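Local atomic coordinates of trp repressor binding protein WrbA (Deinococcus radiodurans, PDB entry 1YDG), a protein that catalyses the reduction of quinones to quinols by NADH or NADPH, using one bound FMN per monomer, and works as a homotetramer. Residues Ala120-Gln125 and Thr133-Leu138; Leu9-Tyr14 and Ala81-Ser86. One frame throughout, in Å; residues are numbered along the deposited sequence.

Contact 1. Residues Ala120-Gln125 and Thr133-Leu138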
loop_
_atom_site.group_PDB
_atom_site.type_symbol
_atom_site.label_atom_id
_atom_site.label_comp_id
_atom_site.label_asym_id
_atom_site.label_seq_id
_atom_site.Cartn_x
_atom_site.Cartn_y
_atom_site.Cartn_z
ATOM N N ALA B 120 2.453 -11.667 -9.613
ATOM C CA ALA B 120 3.796 -11.276 -9.243
ATOM C C ALA B 120 4.381 -12.162 -8.152
ATOM O O ALA B 120 3.660 -12.845 -7.435
ATOM C CB ALA B 120 3.802 -9.807 -8.810
ATOM N N MET B 121 5.704 -12.140 -8.050
ATOM C CA MET B 121 6.462 -12.951 -7.096
ATOM C C MET B 121 7.613 -12.119 -6.597
ATOM O O MET B 121 8.045 -11.161 -7.261
ATOM C CB MET B 121 7.044 -14.216 -7.738
ATOM C CG MET B 121 6.039 -15.154 -8.360
ATOM S SD MET B 121 6.773 -16.682 -9.018
ATOM C CE MET B 121 8.061 -16.070 -10.064
ATOM N N THR B 122 8.108 -12.470 -5.422
ATOM C CA THR B 122 9.202 -11.730 -4.826
ATOM C C THR B 122 10.054 -12.553 -3.851
ATOM O O THR B 122 9.779 -13.731 -3.583
ATOM C CB THR B 122 8.645 -10.460 -4.127
ATOM O OG1 THR B 122 9.710 -9.550 -3.825
ATOM C CG2 THR B 122 7.861 -10.832 -2.859
ATOM N N SER B 123 11.085 -11.903 -3.324
ATOM C CA SER B 123 11.877 -12.448 -2.215
ATOM C C SER B 123 12.539 -11.370 -1.367
ATOM O O SER B 123 12.732 -10.241 -1.815
ATOM C CB SER B 123 12.972 -13.362 -2.742
ATOM O OG SER B 123 13.819 -12.639 -3.597
ATOM N N ALA B 124 12.894 -11.746 -0.135
ATOM C CA ALA B 124 13.726 -10.921 0.736
ATOM C C ALA B 124 14.582 -11.811 1.622
ATOM O O ALA B 124 14.345 -13.022 1.700
ATOM C CB ALA B 124 12.866 -10.028 1.599
ATOM N N GLN B 125 15.553 -11.207 2.305
ATOM C CA GLN B 125 16.419 -11.949 3.243
ATOM C C GLN B 125 15.684 -12.293 4.540
ATOM O O GLN B 125 16.022 -13.275 5.197
ATOM C CB GLN B 125 17.723 -11.186 3.507
ATOM C CG GLN B 125 18.559 -11.056 2.219
ATOM C CD GLN B 125 20.033 -10.741 2.452
ATOM O OE1 GLN B 125 20.663 -11.252 3.390
ATOM N NE2 GLN B 125 20.604 -9.923 1.565
ATOM N N THR B 133 4.755 -5.689 0.455
ATOM C CA THR B 133 4.656 -4.379 -0.142
ATOM C C THR B 133 5.252 -4.406 -1.570
ATOM O O THR B 133 4.735 -3.725 -2.454
ATOM C CB THR B 133 5.212 -3.271 0.755
ATOM O OG1 THR B 133 6.585 -3.532 1.070
ATOM C CG2 THR B 133 4.389 -3.177 2.076
ATOM N N THR B 134 6.276 -5.234 -1.803
ATOM C CA THR B 134 6.920 -5.307 -3.125
ATOM C C THR B 134 5.926 -5.833 -4.117
ATOM O O THR B 134 5.801 -5.286 -5.209
ATOM C CB THR B 134 8.164 -6.205 -3.137
ATOM O OG1 THR B 134 9.129 -5.702 -2.202
ATOM C CG2 THR B 134 8.799 -6.265 -4.526
ATOM N N LEU B 135 5.196 -6.882 -3.732
ATOM C CA LEU B 135 4.151 -7.421 -4.582
ATOM C C LEU B 135 3.062 -6.368 -4.842
ATOM O O LEU B 135 2.651 -6.149 -5.988
ATOM C CB LEU B 135 3.549 -8.669 -3.950
ATOM C CG LEU B 135 4.539 -9.821 -3.748
ATOM C CD1 LEU B 135 3.937 -10.884 -2.866
ATOM C CD2 LEU B 135 4.949 -10.418 -5.106
ATOM N N GLN B 136 2.593 -5.727 -3.783
ATOM C CA GLN B 136 1.588 -4.678 -3.899
ATOM C C GLN B 136 1.983 -3.602 -4.918
ATOM O O GLN B 136 1.180 -3.227 -5.765
ATOM C CB GLN B 136 1.350 -4.015 -2.549
ATOM C CG GLN B 136 0.437 -2.778 -2.607
ATOM C CD GLN B 136 0.222 -2.123 -1.216
ATOM O OE1 GLN B 136 1.129 -1.497 -0.645
ATOM N NE2 GLN B 136 -0.983 -2.248 -0.700
ATOM N N THR B 137 3.206 -3.096 -4.823
ATOM C CA THR B 137 3.653 -2.052 -5.754
ATOM C C THR B 137 3.605 -2.544 -7.199
ATOM O O THR B 137 3.295 -1.780 -8.121
ATOM C CB THR B 137 5.063 -1.541 -5.444
ATOM O OG1 THR B 137 6.013 -2.600 -5.589
ATOM C CG2 THR B 137 5.152 -1.009 -4.037
ATOM N N LEU B 138 3.884 -3.827 -7.391
ATOM C CA LEU B 138 3.859 -4.428 -8.732
ATOM C C LEU B 138 2.438 -4.585 -9.274
ATOM O O LEU B 138 2.185 -4.330 -10.464
ATOM C CB LEU B 138 4.601 -5.768 -8.723
ATOM C CG LEU B 138 6.122 -5.658 -8.530
ATOM C CD1 LEU B 138 6.743 -7.044 -8.418
ATOM C CD2 LEU B 138 6.805 -4.851 -9.672
#

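Contact 2. Residues Leu9-Tyr14 and Ala81-Ser86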
loop_
_atom_site.group_PDB
_atom_site.type_symbol
_atom_site.label_atom_id
_atom_site.label_comp_id
_atom_site.label_asym_id
_atom_site.label_seq_id
_atom_site.Cartn_x
_atom_site.Cartn_y
_atom_site.Cartn_z
ATOM N N LEU B 9 2.785 -17.056 -22.281
ATOM C CA LEU B 9 3.146 -16.699 -20.927
ATOM C C LEU B 9 4.553 -16.173 -20.914
ATOM O O LEU B 9 5.467 -16.883 -21.306
ATOM C CB LEU B 9 3.050 -17.933 -20.011
ATOM C CG LEU B 9 3.560 -17.813 -18.579
ATOM C CD1 LEU B 9 2.704 -16.865 -17.716
ATOM C CD2 LEU B 9 3.692 -19.200 -17.893
ATOM N N ALA B 10 4.718 -14.935 -20.456
ATOM C CA ALA B 10 6.029 -14.324 -20.245
ATOM C C ALA B 10 6.321 -14.234 -18.760
ATOM O O ALA B 10 5.553 -13.608 -18.013
ATOM C CB ALA B 10 6.071 -12.934 -20.847
ATOM N N ILE B 11 7.436 -14.835 -18.346
ATOM C CA ILE B 11 7.966 -14.701 -16.983
ATOM C C ILE B 11 9.116 -13.721 -17.066
ATOM O O ILE B 11 10.157 -14.045 -17.651
ATOM C CB ILE B 11 8.503 -16.038 -16.423
ATOM C CG1 ILE B 11 7.515 -17.200 -16.636
ATOM C CG2 ILE B 11 8.879 -15.908 -14.952
ATOM C CD1 ILE B 11 6.174 -16.998 -16.035
ATOM N N VAL B 12 8.918 -12.520 -16.521
ATOM C CA VAL B 12 9.926 -11.456 -16.524
ATOM C C VAL B 12 10.412 -11.297 -15.083
ATOM O O VAL B 12 9.615 -11.027 -14.161
ATOM C CB VAL B 12 9.368 -10.105 -17.036
ATOM C CG1 VAL B 12 10.445 -9.028 -17.008
ATOM C CG2 VAL B 12 8.808 -10.248 -18.426
ATOM N N PHE B 13 11.701 -11.541 -14.878
ATOM C CA PHE B 13 12.265 -11.589 -13.537
ATOM C C PHE B 13 13.579 -10.835 -13.490
ATOM O O PHE B 13 14.360 -10.838 -14.461
ATOM C CB PHE B 13 12.462 -13.039 -13.072
ATOM C CG PHE B 13 13.650 -13.714 -13.698
ATOM C CD1 PHE B 13 14.869 -13.757 -13.028
ATOM C CD2 PHE B 13 13.559 -14.247 -14.970
ATOM C CE1 PHE B 13 15.966 -14.338 -13.605
ATOM C CE2 PHE B 13 14.666 -14.837 -15.567
ATOM C CZ PHE B 13 15.867 -14.880 -14.892
ATOM N N TYR B 14 13.792 -10.132 -12.384
ATOM C CA TYR B 14 15.107 -9.644 -12.029
ATOM C C TYR B 14 15.683 -10.540 -10.936
ATOM O O TYR B 14 14.958 -10.972 -10.031
ATOM C CB TYR B 14 15.101 -8.184 -11.548
ATOM C CG TYR B 14 16.503 -7.799 -11.178
ATOM C CD1 TYR B 14 17.467 -7.640 -12.158
ATOM C CD2 TYR B 14 16.904 -7.755 -9.844
ATOM C CE1 TYR B 14 18.798 -7.362 -11.821
ATOM C CE2 TYR B 14 18.232 -7.502 -9.490
ATOM C CZ TYR B 14 19.170 -7.303 -10.492
ATOM O OH TYR B 14 20.466 -7.057 -10.168
ATOM N N ALA B 81 -0.429 -13.688 -20.812
ATOM C CA ALA B 81 -0.307 -13.802 -19.376
ATOM C C ALA B 81 1.088 -13.383 -18.963
ATOM O O ALA B 81 2.061 -13.857 -19.516
ATOM C CB ALA B 81 -0.596 -15.237 -18.952
ATOM N N ILE B 82 1.182 -12.486 -17.986
ATOM C CA ILE B 82 2.455 -11.969 -17.512
ATOM C C ILE B 82 2.723 -12.271 -16.049
ATOM O O ILE B 82 1.856 -12.066 -15.194
ATOM C CB ILE B 82 2.499 -10.430 -17.673
ATOM C CG1 ILE B 82 2.452 -10.059 -19.157
ATOM C CG2 ILE B 82 3.742 -9.853 -16.966
ATOM C CD1 ILE B 82 1.908 -8.645 -19.466
ATOM N N VAL B 83 3.936 -12.727 -15.753
ATOM C CA VAL B 83 4.403 -12.787 -14.372
ATOM C C VAL B 83 5.647 -11.937 -14.245
ATOM O O VAL B 83 6.561 -12.077 -15.060
ATOM C CB VAL B 83 4.737 -14.242 -13.905
ATOM C CG1 VAL B 83 5.343 -14.264 -12.508
ATOM C CG2 VAL B 83 3.516 -15.154 -13.971
ATOM N N PHE B 84 5.665 -11.084 -13.203
ATOM C CA PHE B 84 6.831 -10.284 -12.779
ATOM C C PHE B 84 7.373 -10.791 -11.441
ATOM O O PHE B 84 6.605 -11.011 -10.488
ATOM C CB PHE B 84 6.425 -8.811 -12.566
ATOM C CG PHE B 84 6.433 -7.973 -13.808
ATOM C CD1 PHE B 84 6.452 -8.549 -15.079
ATOM C CD2 PHE B 84 6.366 -6.602 -13.709
ATOM C CE1 PHE B 84 6.436 -7.752 -16.228
ATOM C CE2 PHE B 84 6.352 -5.803 -14.856
ATOM C CZ PHE B 84 6.381 -6.379 -16.100
ATOM N N SER B 85 8.684 -10.956 -11.377
ATOM C CA SER B 85 9.375 -11.360 -10.168
ATOM C C SER B 85 10.535 -10.416 -9.907
ATOM O O SER B 85 11.372 -10.183 -10.786
ATOM C CB SER B 85 9.866 -12.809 -10.296
ATOM O OG SER B 85 10.480 -13.244 -9.101
ATOM N N SER B 86 10.574 -9.851 -8.704
ATOM C CA SER B 86 11.691 -9.038 -8.269
ATOM C C SER B 86 12.038 -9.288 -6.816
ATOM O O SER B 86 11.132 -9.339 -5.998
ATOM C CB SER B 86 11.329 -7.560 -8.389
ATOM O OG SER B 86 12.396 -6.779 -7.933
HETATM O O HOH W 1 12.966 -12.002 -8.571
#

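Contact 1. Residues Ala120-Gln125 and Thr133-Leu138
T134 meets T122 where helix 131-144 lies over strand 117-124. The methyl CG2 of T134 is 3.5 Å from T122 OG1. The two side chains cross at a slant without bonding. T134 OG1 lies anti to the carbonyl carbon (chi1 -60°), leaving CG2 as the branch that meets T122. The hydroxyl bonds instead to that of T88, an FMN-binding residue. T122 OG1 has its polar partner in S86.

L135 comes next and buries the most surface. Its CB does not head for the strand, but its tip does. CD2 lies against the strand backbone, 3.5 Å from M121 N, and also packs on A120 CB at 3.9 Å. CG sits 3.6 Å from the methyl CG2 of T122, and L135 CD1 touches the same methyl more loosely. These two elements open a beta-alpha-beta unit of the flavodoxin-like fold. The strand ends in S123 and A124, which with Q125 belong to the FMN site. The axes of segments 120-124 and 133-138 make 149°, roughly antiparallel.

Q136 turns away from the strand; its amide hydrogen-bonds to Q136 of a second subunit and packs on Q136 of the others. T137 gives its hydroxyl back to the helix, with OG1 2.7 Å from T134 O, a carbonyl that also accepts from L138 N. L138 then lays CB and CD1 against A120 CB, both 4.1 Å away.

Contact 2. Residues Leu9-Tyr14 and Ala81-Ser86
I11 and V83 lie side by side and point the same way from adjacent parallel strands. The end of the isoleucine chain leans across to its neighbour: CD1 of I11 is 3.8 Å from V83 CB and equally near V83 CG2. L9 stands on the same face. Its chi2 (68°) places CD1 3.9 Å from A81 CB, with V83 CG2 a little further off. F13 also belongs to this face, but its ring leads away. Of its side chain, CB makes the contact, 3.8 Å from S85 CB.

The other face carries A10, V12, I82 and F84. V12 and F84 also run side by side, and V12 CB meets the ring obliquely, 3.8 Å from F84 CD1. F100 of helix 95-102 packs on both.

The strands are central members of the parallel sheet of the flavodoxin-like fold, and the first runs into the FMN-binding loop that starts at S15. Five backbone hydrogen bonds link them, from A10 N to A81 O at one end to Y14 N to S85 O at the other. Between these, V83 N to A10 O is nearly straight at 175°. Beyond the last, a water donates to Y14 O and hydrogen-bonds with S85 OG at 2.8 Å. The phenol of Y14 leads away from S86, and its OH bonds to E45 and to S16 of the FMN site.

How the contacts relate
Both contacts are buried, and contact 2 lies nearer the centre of the chain. They share one sheet, in which strand 81-89 pairs with strand 8-13 on one edge and strand 117-124 on the other. The joins between them include M121 N to F84 O at 2.8 Å and T122 OG1 to S86 O at 2.6 Å, both probable hydrogen bonds. Contact 2 is strand on strand: backbone bonds hold it and side chains add packing on both faces. Contact 1 is helix on strand and has no hydrogen bond across it, so van der Waals packing, mostly of aliphatic groups, holds it. The helix also faces other subunits, whereas no other chain touches contact 2.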